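Paenibacillus xanthan lyase (Paenibacillus, PDB 6F2P) cleaves the bacterial polysaccharide xanthan, probably by beta-elimination, as a family 8 polysaccharide lyase that carries several calcium ions. Local coordinates at residues A[542-548]-A[561-567]; A[508-514]-A[600-606]; A[494-500]-A[612-618]. One frame throughout, in Å; residues are numbered along the deposited sequence.

All three contacts are antiparallel strand pairs within the family 8 super-sandwich domain. From the N terminus, strand 493-501 opens interaction 3 and strand 508-516, next in the chain, opens interaction 2. The chain then passes through the 545-550/559-563 hairpin, where interaction 1 closes a short loop of 12 residues. Strand 595-607 returns to close interaction 2 over 85 residues, and strand 613-621 closes interaction 3 over 111, so the three loops nest without crossing. Interaction 2 lies in a five-stranded sheet, interaction 3 in a nine-stranded one, and interaction 1 reaches both. Their centres are about 12 to 13 Å apart; Phe-604 CE2 to Tyr-617 CD1 (3.6 Å) exemplifies the packing between sheets.

Interaction 1. Residues A[542-548]-A[561-567]; sequences MTGTNYI and YYFPGGA. With CA (calcium ion), chain I.
Strands 545-548 and 561-563 pair antiparallel (167°, axes 4.7 Å apart) in a hairpin whose strands both turn from one super-sandwich sheet to the other: at Gly-544 and Pro-564/Gly-565, 545-550 and 559-563 (nine-stranded sheet) join 539-543 and 566-578 (five-stranded). Ala-567, on 566-578 past the second corner, pairs with Thr-545: Thr-545 N to Ala-567 O and Ala-567 N to Thr-545 O both 2.9 Å. Phe-563 N donates to Asn-546 O (2.8 Å), Ile-548 N to Tyr-561 O and Tyr-561 N to Ile-548 O (both 2.9 Å). Gly-566 N to Phe-563 O (2.8 Å) closes a type II turn; Gly-565 O binds calcium at 2.5 Å. One water bridges Asn-546 OD1 (2.9 Å) and Phe-563 O (2.8 Å); another, on the calcium, donates to Gly-566 O (3.0 Å). Thr-545 OG1 (chi1 m) donates to Met-542 O (2.6 Å). Ile-548 CD1 meets Phe-563 CE1 (3.8 Å). Asn-528 OD1, beyond strand 525-527 of the same chain, accepts from Asn-546 N, strand 613-621 flanks Tyr-562, and helix 625-633 covers Tyr-547 and Tyr-562.

Interaction 2. Residues A[508-514]-A[600-606]; sequences TETIVEN and MTLWFDH
Strand 600-606 pairs antiparallel with 508-514; the axes of 508-511 and 600-606 approach to 4.6 Å at 146°. At the start of the second strand, Met-600 O receives a CA-H...O contact from Asn-514 CA (3.3 Å). Thr-601 faces Asn-514 in a non-hydrogen-bonded pair (CA-CA 4.1 Å), and a weak Thr-601 OG1 to Asn-514 OD1 bond (3.0 Å) joins the side chains; the amide of Asn-514 also binds Arg-434 O. Leu-602 is where the register slips: its O accepts from both Val-512 N (2.8 Å) and Glu-513 N (3.0 Å), while Leu-602 N donates to Glu-513 O (2.9 Å). Trp-603, chi1 p, sits opposite Ile-511, whose CD1 touches Trp-603 CB at 3.6 Å; Arg-434 makes a cation-pi contact with the indole and a salt bridge with Glu-509. A water links Trp-603 NE1 (3.2 Å), Glu-509 OE1 (2.7 Å) and Asp-605 OD2 (2.7 Å). Phe-604 forms a hydrogen-bonded pair with Thr-510, Phe-604 N to Thr-510 O at 2.8 Å and Thr-510 N to Phe-604 O at 3.0 Å; Phe-604 CE2 lies 3.4 Å from Val-512 CG2. Asp-605 pairs with Glu-509 (CA-CA 4.7 Å), and its carboxylate reaches Gly-607 and Lys-570. His-606 N donates to Thr-508 O (2.8 Å); its NE2 hydrogen-bonds Thr-510 OG1 (2.9 Å), which also has Thr-439 as partner. Val-512 and Glu-513 together face Leu-602, with Val-512 at phi -80° and psi -43°: a classic beta bulge, here set in an antiparallel sheet of the super-sandwich.

Interaction 3. Residues A[494-500]-A[612-618]; sequences VALGSGI and NGSYSYV
Strands 494-500 and 613-618 run almost exactly antiparallel (176°, axes 4.3 Å apart). Val-494 opens opposite Val-618, CG2 to CG2 3.9 Å. Ala-495 forms a hydrogen-bonded pair with Tyr-617, Ala-495 N to Tyr-617 O 2.8 Å and Tyr-617 N to Ala-495 O 3.0 Å, and its CB makes a CH-pi contact 3.7 Å from the Tyr-617 ring centroid. Leu-496 CD2 lies 3.5 Å from Ser-616 CB. Gly-497 N to Tyr-615 O is 2.8 Å and Tyr-615 N to Gly-497 O 2.9 Å; with chi1 p, Tyr-615 lays its ring over Gly-497 CA (3.6 Å to the centroid), where a CB would clash, while its hydroxyl binds Lys-484. Ser-498 CA contacts Gly-613 O at 3.3 Å. Gly-499 has positive phi (65°), and Ile-500 N reaches Gly-613 O at 3.1 Å, with Gly-613 N to Ile-500 O 2.8 Å. Gly-499 and Ile-500 facing Gly-613 make a G1 beta bulge, near the end of this strand pair in the nine-stranded sheet of the super-sandwich domain.

Interaction 1. Residues A[542-548]-A[561-567]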
loop_
_atom_site.group_PDB
_atom_site.type_symbol
_atom_site.label_atom_id
_atom_site.label_comp_id
_atom_site.label_asym_id
_atom_site.label_seq_id
_atom_site.Cartn_x
_atom_site.Cartn_y
_atom_site.Cartn_z
ATOM N N MET A 542 -35.791 -8.207 -0.134
ATOM C CA MET A 542 -36.282 -7.497 -1.320
ATOM C C MET A 542 -35.646 -7.951 -2.636
ATOM O O MET A 542 -34.512 -7.573 -2.942
ATOM C CB MET A 542 -36.021 -6.004 -1.165
ATOM C CG MET A 542 -36.478 -5.431 0.137
ATOM S SD MET A 542 -36.011 -3.696 0.271
ATOM C CE MET A 542 -34.229 -3.844 0.492
ATOM N N THR A 543 -36.381 -8.728 -3.428
ATOM C CA THR A 543 -35.833 -9.240 -4.684
ATOM C C THR A 543 -36.051 -8.293 -5.861
ATOM O O THR A 543 -36.904 -7.399 -5.815
ATOM C CB THR A 543 -36.383 -10.633 -5.037
ATOM O OG1 THR A 543 -37.815 -10.616 -4.977
ATOM C CG2 THR A 543 -35.848 -11.674 -4.070
ATOM N N GLY A 544 -35.271 -8.503 -6.919
ATOM C CA GLY A 544 -35.343 -7.653 -8.091
ATOM C C GLY A 544 -35.111 -6.196 -7.748
ATOM O O GLY A 544 -35.733 -5.295 -8.320
ATOM N N THR A 545 -34.212 -5.955 -6.799
ATOM C CA THR A 545 -33.912 -4.590 -6.403
ATOM C C THR A 545 -32.986 -3.938 -7.426
ATOM O O THR A 545 -31.906 -4.465 -7.728
ATOM C CB THR A 545 -33.273 -4.534 -5.012
ATOM O OG1 THR A 545 -34.057 -5.310 -4.099
ATOM C CG2 THR A 545 -33.195 -3.085 -4.528
ATOM N N ASN A 546 -33.417 -2.794 -7.954
ATOM C CA ASN A 546 -32.639 -2.071 -8.953
ATOM C C ASN A 546 -31.915 -0.893 -8.335
ATOM O O ASN A 546 -30.717 -0.680 -8.552
ATOM C CB ASN A 546 -33.548 -1.576 -10.074
ATOM C CG ASN A 546 -34.198 -2.705 -10.827
ATOM O OD1 ASN A 546 -33.589 -3.761 -11.032
ATOM N ND2 ASN A 546 -35.446 -2.502 -11.238
ATOM N N TYR A 547 -32.659 -0.117 -7.564
ATOM C CA TYR A 547 -32.066 0.993 -6.852
ATOM C C TYR A 547 -32.776 1.227 -5.525
ATOM O O TYR A 547 -33.874 0.719 -5.299
ATOM C CB TYR A 547 -32.048 2.259 -7.716
ATOM C CG TYR A 547 -33.362 2.600 -8.387
ATOM C CD1 TYR A 547 -33.735 1.995 -9.583
ATOM C CD2 TYR A 547 -34.218 3.550 -7.840
ATOM C CE1 TYR A 547 -34.934 2.316 -10.206
ATOM C CE2 TYR A 547 -35.412 3.876 -8.451
ATOM C CZ TYR A 547 -35.768 3.261 -9.635
ATOM O OH TYR A 547 -36.962 3.588 -10.253
ATOM N N ILE A 548 -32.123 1.982 -4.648
ATOM C CA ILE A 548 -32.636 2.272 -3.324
ATOM C C ILE A 548 -32.236 3.704 -2.993
ATOM O O ILE A 548 -31.138 4.140 -3.346
ATOM C CB ILE A 548 -32.019 1.316 -2.272
ATOM C CG1 ILE A 548 -32.490 -0.121 -2.488
ATOM C CG2 ILE A 548 -32.374 1.746 -0.856
ATOM C CD1 ILE A 548 -32.014 -1.080 -1.419
ATOM N N TYR A 561 -28.274 3.810 -3.829
ATOM C CA TYR A 561 -27.640 2.518 -4.068
ATOM C C TYR A 561 -28.181 1.942 -5.370
ATOM O O TYR A 561 -29.376 1.712 -5.508
ATOM C CB TYR A 561 -27.909 1.537 -2.927
ATOM C CG TYR A 561 -27.703 2.106 -1.544
ATOM C CD1 TYR A 561 -28.628 2.988 -0.991
ATOM C CD2 TYR A 561 -26.603 1.740 -0.776
ATOM C CE1 TYR A 561 -28.454 3.513 0.270
ATOM C CE2 TYR A 561 -26.421 2.261 0.499
ATOM C CZ TYR A 561 -27.356 3.150 1.008
ATOM O OH TYR A 561 -27.214 3.692 2.255
ATOM N N TYR A 562 -27.301 1.710 -6.330
ATOM C CA TYR A 562 -27.724 1.142 -7.590
ATOM C C TYR A 562 -27.196 -0.281 -7.659
ATOM O O TYR A 562 -26.056 -0.544 -7.287
ATOM C CB TYR A 562 -27.242 2.022 -8.750
ATOM C CG TYR A 562 -27.152 1.335 -10.093
ATOM C CD1 TYR A 562 -28.258 0.718 -10.661
ATOM C CD2 TYR A 562 -25.958 1.325 -10.801
ATOM C CE1 TYR A 562 -28.169 0.084 -11.881
ATOM C CE2 TYR A 562 -25.858 0.701 -12.023
ATOM C CZ TYR A 562 -26.963 0.081 -12.561
ATOM O OH TYR A 562 -26.851 -0.544 -13.789
ATOM N N PHE A 563 -28.044 -1.207 -8.094
ATOM C CA PHE A 563 -27.653 -2.609 -8.161
ATOM C C PHE A 563 -27.678 -3.139 -9.591
ATOM O O PHE A 563 -28.715 -3.568 -10.084
ATOM C CB PHE A 563 -28.518 -3.450 -7.217
ATOM C CG PHE A 563 -28.451 -2.986 -5.792
ATOM C CD1 PHE A 563 -29.296 -1.984 -5.330
ATOM C CD2 PHE A 563 -27.510 -3.509 -4.922
ATOM C CE1 PHE A 563 -29.218 -1.532 -4.016
ATOM C CE2 PHE A 563 -27.432 -3.063 -3.615
ATOM C CZ PHE A 563 -28.289 -2.073 -3.165
ATOM N N PRO A 564 -26.519 -3.100 -10.259
ATOM C CA PRO A 564 -26.383 -3.530 -11.658
ATOM C C PRO A 564 -26.901 -4.950 -11.868
ATOM O O PRO A 564 -26.421 -5.909 -11.236
ATOM C CB PRO A 564 -24.875 -3.473 -11.895
ATOM C CG PRO A 564 -24.383 -2.459 -10.907
ATOM C CD PRO A 564 -25.252 -2.593 -9.701
ATOM N N GLY A 565 -27.896 -5.073 -12.742
ATOM C CA GLY A 565 -28.459 -6.366 -13.079
ATOM C C GLY A 565 -29.564 -6.762 -12.130
ATOM O O GLY A 565 -30.168 -7.824 -12.277
ATOM N N GLY A 566 -29.828 -5.892 -11.160
ATOM C CA GLY A 566 -30.743 -6.204 -10.080
ATOM C C GLY A 566 -30.124 -7.136 -9.049
ATOM O O GLY A 566 -29.255 -7.946 -9.382
ATOM N N ALA A 567 -30.565 -7.023 -7.794
ATOM C CA ALA A 567 -30.087 -7.908 -6.729
ATOM C C ALA A 567 -31.156 -8.224 -5.690
ATOM O O ALA A 567 -32.106 -7.460 -5.489
ATOM C CB ALA A 567 -28.857 -7.319 -6.044
HETATM CA CA CA I . -29.784 -10.270 -12.702
HETATM O O HOH W 1 -30.919 -2.775 -11.676
HETATM O O HOH W 2 -30.251 -10.545 -10.380
#

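Interaction 2. Residues A[508-514]-A[600-606]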
loop_
_atom_site.group_PDB
_atom_site.type_symbol
_atom_site.label_atom_id
_atom_site.label_comp_id
_atom_site.label_asym_id
_atom_site.label_seq_id
_atom_site.Cartn_x
_atom_site.Cartn_y
_atom_site.Cartn_z
ATOM N N THR A 508 -23.192 -16.796 4.336
ATOM C CA THR A 508 -22.196 -15.768 4.087
ATOM C C THR A 508 -22.870 -14.471 3.625
ATOM O O THR A 508 -23.797 -14.492 2.816
ATOM C CB THR A 508 -21.162 -16.273 3.068
ATOM O OG1 THR A 508 -20.564 -17.474 3.575
ATOM C CG2 THR A 508 -20.069 -15.237 2.818
ATOM N N GLU A 509 -22.417 -13.341 4.156
ATOM C CA GLU A 509 -23.082 -12.069 3.891
ATOM C C GLU A 509 -22.117 -10.985 3.427
ATOM O O GLU A 509 -20.943 -10.973 3.804
ATOM C CB GLU A 509 -23.806 -11.577 5.146
ATOM C CG GLU A 509 -24.848 -12.531 5.692
ATOM C CD GLU A 509 -25.508 -12.022 6.960
ATOM O OE1 GLU A 509 -26.636 -12.474 7.263
ATOM O OE2 GLU A 509 -24.906 -11.173 7.651
ATOM N N THR A 510 -22.623 -10.075 2.603
ATOM C CA THR A 510 -21.879 -8.873 2.240
ATOM C C THR A 510 -22.727 -7.659 2.583
ATOM O O THR A 510 -23.855 -7.531 2.100
ATOM C CB THR A 510 -21.524 -8.851 0.749
ATOM O OG1 THR A 510 -20.453 -9.776 0.505
ATOM C CG2 THR A 510 -21.102 -7.439 0.312
ATOM N N ILE A 511 -22.194 -6.776 3.424
ATOM C CA ILE A 511 -22.999 -5.677 3.937
ATOM C C ILE A 511 -22.911 -4.452 3.049
ATOM O O ILE A 511 -21.834 -3.879 2.878
ATOM C CB ILE A 511 -22.595 -5.284 5.370
ATOM C CG1 ILE A 511 -22.434 -6.531 6.252
ATOM C CG2 ILE A 511 -23.603 -4.304 5.948
ATOM C CD1 ILE A 511 -23.624 -7.462 6.237
ATOM N N VAL A 512 -24.042 -4.053 2.477
ATOM C CA VAL A 512 -24.062 -2.858 1.640
ATOM C C VAL A 512 -24.109 -1.605 2.502
ATOM O O VAL A 512 -23.407 -0.621 2.242
ATOM C CB VAL A 512 -25.258 -2.846 0.666
ATOM C CG1 VAL A 512 -25.427 -1.466 0.044
ATOM C CG2 VAL A 512 -25.073 -3.883 -0.412
ATOM N N GLU A 513 -24.937 -1.652 3.538
ATOM C CA GLU A 513 -25.185 -0.485 4.366
ATOM C C GLU A 513 -25.500 -0.907 5.797
ATOM O O GLU A 513 -25.997 -2.011 6.038
ATOM C CB GLU A 513 -26.335 0.326 3.768
ATOM C CG GLU A 513 -26.619 1.644 4.449
ATOM C CD GLU A 513 -25.372 2.487 4.668
ATOM O OE1 GLU A 513 -25.084 3.358 3.821
ATOM O OE2 GLU A 513 -24.688 2.297 5.698
ATOM N N ASN A 514 -25.166 -0.041 6.747
ATOM C CA ASN A 514 -25.647 -0.172 8.112
ATOM C C ASN A 514 -25.640 1.216 8.724
ATOM O O ASN A 514 -24.760 1.550 9.501
ATOM C CB ASN A 514 -24.789 -1.144 8.930
ATOM C CG ASN A 514 -25.514 -1.647 10.169
ATOM O OD1 ASN A 514 -26.504 -1.054 10.595
ATOM N ND2 ASN A 514 -25.038 -2.743 10.743
ATOM N N MET A 600 -30.506 1.478 9.685
ATOM C CA MET A 600 -30.966 0.873 8.441
ATOM C C MET A 600 -29.864 -0.013 7.890
ATOM O O MET A 600 -28.802 0.472 7.507
ATOM C CB MET A 600 -31.310 1.940 7.404
ATOM C CG MET A 600 -31.580 1.361 6.019
ATOM S SD MET A 600 -32.971 0.196 6.026
ATOM C CE MET A 600 -34.310 1.324 6.412
ATOM N N THR A 601 -30.118 -1.311 7.845
ATOM C CA THR A 601 -29.120 -2.273 7.406
ATOM C C THR A 601 -29.525 -2.928 6.085
ATOM O O THR A 601 -30.614 -3.497 5.978
ATOM C CB THR A 601 -28.942 -3.359 8.469
ATOM O OG1 THR A 601 -28.835 -2.740 9.750
ATOM C CG2 THR A 601 -27.692 -4.173 8.208
ATOM N N LEU A 602 -28.656 -2.834 5.079
ATOM C CA LEU A 602 -28.898 -3.468 3.783
ATOM C C LEU A 602 -27.763 -4.447 3.496
ATOM O O LEU A 602 -26.597 -4.110 3.701
ATOM C CB LEU A 602 -28.964 -2.411 2.681
ATOM C CG LEU A 602 -29.906 -1.217 2.889
ATOM C CD1 LEU A 602 -29.741 -0.195 1.782
ATOM C CD2 LEU A 602 -31.353 -1.660 2.972
ATOM N N TRP A 603 -28.086 -5.654 3.032
ATOM C CA TRP A 603 -27.030 -6.620 2.723
ATOM C C TRP A 603 -27.382 -7.718 1.709
ATOM O O TRP A 603 -28.532 -7.876 1.311
ATOM C CB TRP A 603 -26.467 -7.237 4.006
ATOM C CG TRP A 603 -27.360 -8.239 4.701
ATOM C CD1 TRP A 603 -27.228 -9.597 4.690
ATOM C CD2 TRP A 603 -28.494 -7.955 5.535
ATOM N NE1 TRP A 603 -28.213 -10.177 5.452
ATOM C CE2 TRP A 603 -29.003 -9.190 5.981
ATOM C CE3 TRP A 603 -29.130 -6.777 5.946
ATOM C CZ2 TRP A 603 -30.117 -9.280 6.816
ATOM C CZ3 TRP A 603 -30.242 -6.871 6.769
ATOM C CH2 TRP A 603 -30.719 -8.114 7.198
ATOM N N PHE A 604 -26.359 -8.451 1.282
ATOM C CA PHE A 604 -26.524 -9.598 0.404
ATOM C C PHE A 604 -26.342 -10.876 1.197
ATOM O O PHE A 604 -25.493 -10.952 2.097
ATOM C CB PHE A 604 -25.474 -9.600 -0.710
ATOM C CG PHE A 604 -25.504 -8.386 -1.597
ATOM C CD1 PHE A 604 -26.620 -8.092 -2.363
ATOM C CD2 PHE A 604 -24.392 -7.563 -1.702
ATOM C CE1 PHE A 604 -26.636 -6.982 -3.193
ATOM C CE2 PHE A 604 -24.400 -6.451 -2.541
ATOM C CZ PHE A 604 -25.524 -6.160 -3.282
ATOM N N ASP A 605 -27.118 -11.894 0.848
ATOM C CA ASP A 605 -26.941 -13.206 1.440
ATOM C C ASP A 605 -26.501 -14.172 0.362
ATOM O O ASP A 605 -27.292 -14.545 -0.498
ATOM C CB ASP A 605 -28.244 -13.684 2.084
ATOM C CG ASP A 605 -28.081 -14.992 2.862
ATOM O OD1 ASP A 605 -27.159 -15.801 2.565
ATOM O OD2 ASP A 605 -28.894 -15.214 3.782
ATOM N N HIS A 606 -25.239 -14.585 0.426
ATOM C CA HIS A 606 -24.677 -15.536 -0.532
ATOM C C HIS A 606 -24.976 -16.982 -0.164
ATOM O O HIS A 606 -24.531 -17.905 -0.852
ATOM C CB HIS A 606 -23.163 -15.350 -0.643
ATOM C CG HIS A 606 -22.748 -13.929 -0.850
ATOM N ND1 HIS A 606 -22.845 -13.294 -2.069
ATOM C CD2 HIS A 606 -22.244 -13.013 0.013
ATOM C CE1 HIS A 606 -22.416 -12.049 -1.950
ATOM N NE2 HIS A 606 -22.049 -11.854 -0.695
HETATM O O HOH W 3 -28.688 -13.360 5.734
#

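Interaction 3. Residues A[494-500]-A[612-618]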
loop_
_atom_site.group_PDB
_atom_site.type_symbol
_atom_site.label_atom_id
_atom_site.label_comp_id
_atom_site.label_asym_id
_atom_site.label_seq_id
_atom_site.Cartn_x
_atom_site.Cartn_y
_atom_site.Cartn_z
ATOM N N VAL A 494 -18.146 2.220 -7.094
ATOM C CA VAL A 494 -18.610 0.904 -7.496
ATOM C C VAL A 494 -17.908 -0.139 -6.642
ATOM O O VAL A 494 -16.682 -0.103 -6.489
ATOM C CB VAL A 494 -18.349 0.624 -8.987
ATOM C CG1 VAL A 494 -18.858 -0.762 -9.365
ATOM C CG2 VAL A 494 -19.001 1.699 -9.857
ATOM N N ALA A 495 -18.689 -1.056 -6.080
ATOM C CA ALA A 495 -18.150 -2.145 -5.274
ATOM C C ALA A 495 -18.450 -3.480 -5.949
ATOM O O ALA A 495 -19.605 -3.771 -6.273
ATOM C CB ALA A 495 -18.738 -2.110 -3.865
ATOM N N LEU A 496 -17.407 -4.278 -6.165
ATOM C CA LEU A 496 -17.558 -5.573 -6.808
ATOM C C LEU A 496 -16.982 -6.680 -5.951
ATOM O O LEU A 496 -15.957 -6.505 -5.290
ATOM C CB LEU A 496 -16.838 -5.598 -8.151
ATOM C CG LEU A 496 -17.251 -4.618 -9.245
ATOM C CD1 LEU A 496 -16.527 -4.987 -10.528
ATOM C CD2 LEU A 496 -18.759 -4.621 -9.446
ATOM N N GLY A 497 -17.635 -7.832 -5.980
ATOM C CA GLY A 497 -17.114 -8.996 -5.303
ATOM C C GLY A 497 -17.319 -10.228 -6.157
ATOM O O GLY A 497 -18.310 -10.337 -6.874
ATOM N N SER A 498 -16.370 -11.150 -6.083
ATOM C CA SER A 498 -16.481 -12.425 -6.761
ATOM C C SER A 498 -15.480 -13.354 -6.111
ATOM O O SER A 498 -14.704 -12.930 -5.252
ATOM C CB SER A 498 -16.117 -12.276 -8.230
ATOM O OG SER A 498 -14.724 -12.055 -8.346
ATOM N N GLY A 499 -15.485 -14.613 -6.531
ATOM C CA GLY A 499 -14.633 -15.621 -5.927
ATOM C C GLY A 499 -14.990 -15.879 -4.475
ATOM O O GLY A 499 -14.174 -16.394 -3.721
ATOM N N ILE A 500 -16.208 -15.517 -4.082
ATOM C CA ILE A 500 -16.643 -15.676 -2.703
ATOM C C ILE A 500 -16.889 -17.143 -2.400
ATOM O O ILE A 500 -17.844 -17.728 -2.898
ATOM C CB ILE A 500 -17.928 -14.884 -2.410
ATOM C CG1 ILE A 500 -17.751 -13.416 -2.795
ATOM C CG2 ILE A 500 -18.282 -14.998 -0.935
ATOM C CD1 ILE A 500 -19.009 -12.593 -2.667
ATOM N N ASN A 612 -18.497 -19.866 -5.358
ATOM C CA ASN A 612 -18.032 -18.795 -6.237
ATOM C C ASN A 612 -19.090 -17.690 -6.285
ATOM O O ASN A 612 -19.570 -17.317 -7.358
ATOM C CB ASN A 612 -17.716 -19.355 -7.634
ATOM C CG ASN A 612 -17.241 -18.290 -8.627
ATOM O OD1 ASN A 612 -17.459 -18.421 -9.838
ATOM N ND2 ASN A 612 -16.606 -17.235 -8.126
ATOM N N GLY A 613 -19.458 -17.189 -5.103
ATOM C CA GLY A 613 -20.445 -16.127 -4.981
ATOM C C GLY A 613 -19.909 -14.782 -5.445
ATOM O O GLY A 613 -18.707 -14.623 -5.696
ATOM N N SER A 614 -20.796 -13.804 -5.568
ATOM C CA SER A 614 -20.402 -12.506 -6.091
ATOM C C SER A 614 -21.405 -11.441 -5.694
ATOM O O SER A 614 -22.512 -11.751 -5.255
ATOM C CB SER A 614 -20.284 -12.557 -7.623
ATOM O OG SER A 614 -21.551 -12.546 -8.272
ATOM N N TYR A 615 -21.013 -10.185 -5.847
ATOM C CA TYR A 615 -21.937 -9.080 -5.660
ATOM C C TYR A 615 -21.465 -7.919 -6.509
ATOM O O TYR A 615 -20.310 -7.877 -6.942
ATOM C CB TYR A 615 -22.027 -8.657 -4.183
ATOM C CG TYR A 615 -20.726 -8.139 -3.588
ATOM C CD1 TYR A 615 -20.287 -6.842 -3.842
ATOM C CD2 TYR A 615 -19.946 -8.945 -2.758
ATOM C CE1 TYR A 615 -19.104 -6.374 -3.316
ATOM C CE2 TYR A 615 -18.758 -8.479 -2.216
ATOM C CZ TYR A 615 -18.341 -7.193 -2.503
ATOM O OH TYR A 615 -17.159 -6.716 -1.978
ATOM N N SER A 616 -22.371 -6.977 -6.734
ATOM C CA SER A 616 -22.017 -5.696 -7.308
ATOM C C SER A 616 -23.051 -4.684 -6.857
ATOM O O SER A 616 -24.240 -4.995 -6.789
ATOM C CB SER A 616 -21.970 -5.768 -8.834
ATOM O OG SER A 616 -23.256 -6.004 -9.371
ATOM N N TYR A 617 -22.590 -3.488 -6.511
ATOM C CA TYR A 617 -23.476 -2.371 -6.201
ATOM C C TYR A 617 -22.708 -1.071 -6.369
ATOM O O TYR A 617 -21.473 -1.077 -6.434
ATOM C CB TYR A 617 -24.068 -2.486 -4.786
ATOM C CG TYR A 617 -23.061 -2.473 -3.651
ATOM C CD1 TYR A 617 -22.381 -3.628 -3.288
ATOM C CD2 TYR A 617 -22.819 -1.313 -2.917
ATOM C CE1 TYR A 617 -21.466 -3.627 -2.243
ATOM C CE2 TYR A 617 -21.908 -1.303 -1.865
ATOM C CZ TYR A 617 -21.234 -2.464 -1.538
ATOM O OH TYR A 617 -20.324 -2.472 -0.505
ATOM N N VAL A 618 -23.441 0.036 -6.443
ATOM C CA VAL A 618 -22.845 1.337 -6.697
ATOM C C VAL A 618 -23.355 2.319 -5.670
ATOM O O VAL A 618 -24.563 2.514 -5.553
ATOM C CB VAL A 618 -23.253 1.884 -8.080
ATOM C CG1 VAL A 618 -22.760 3.303 -8.248
ATOM C CG2 VAL A 618 -22.740 0.987 -9.196
HETATM O O HOH W 4 -16.386 -4.397 -2.778
#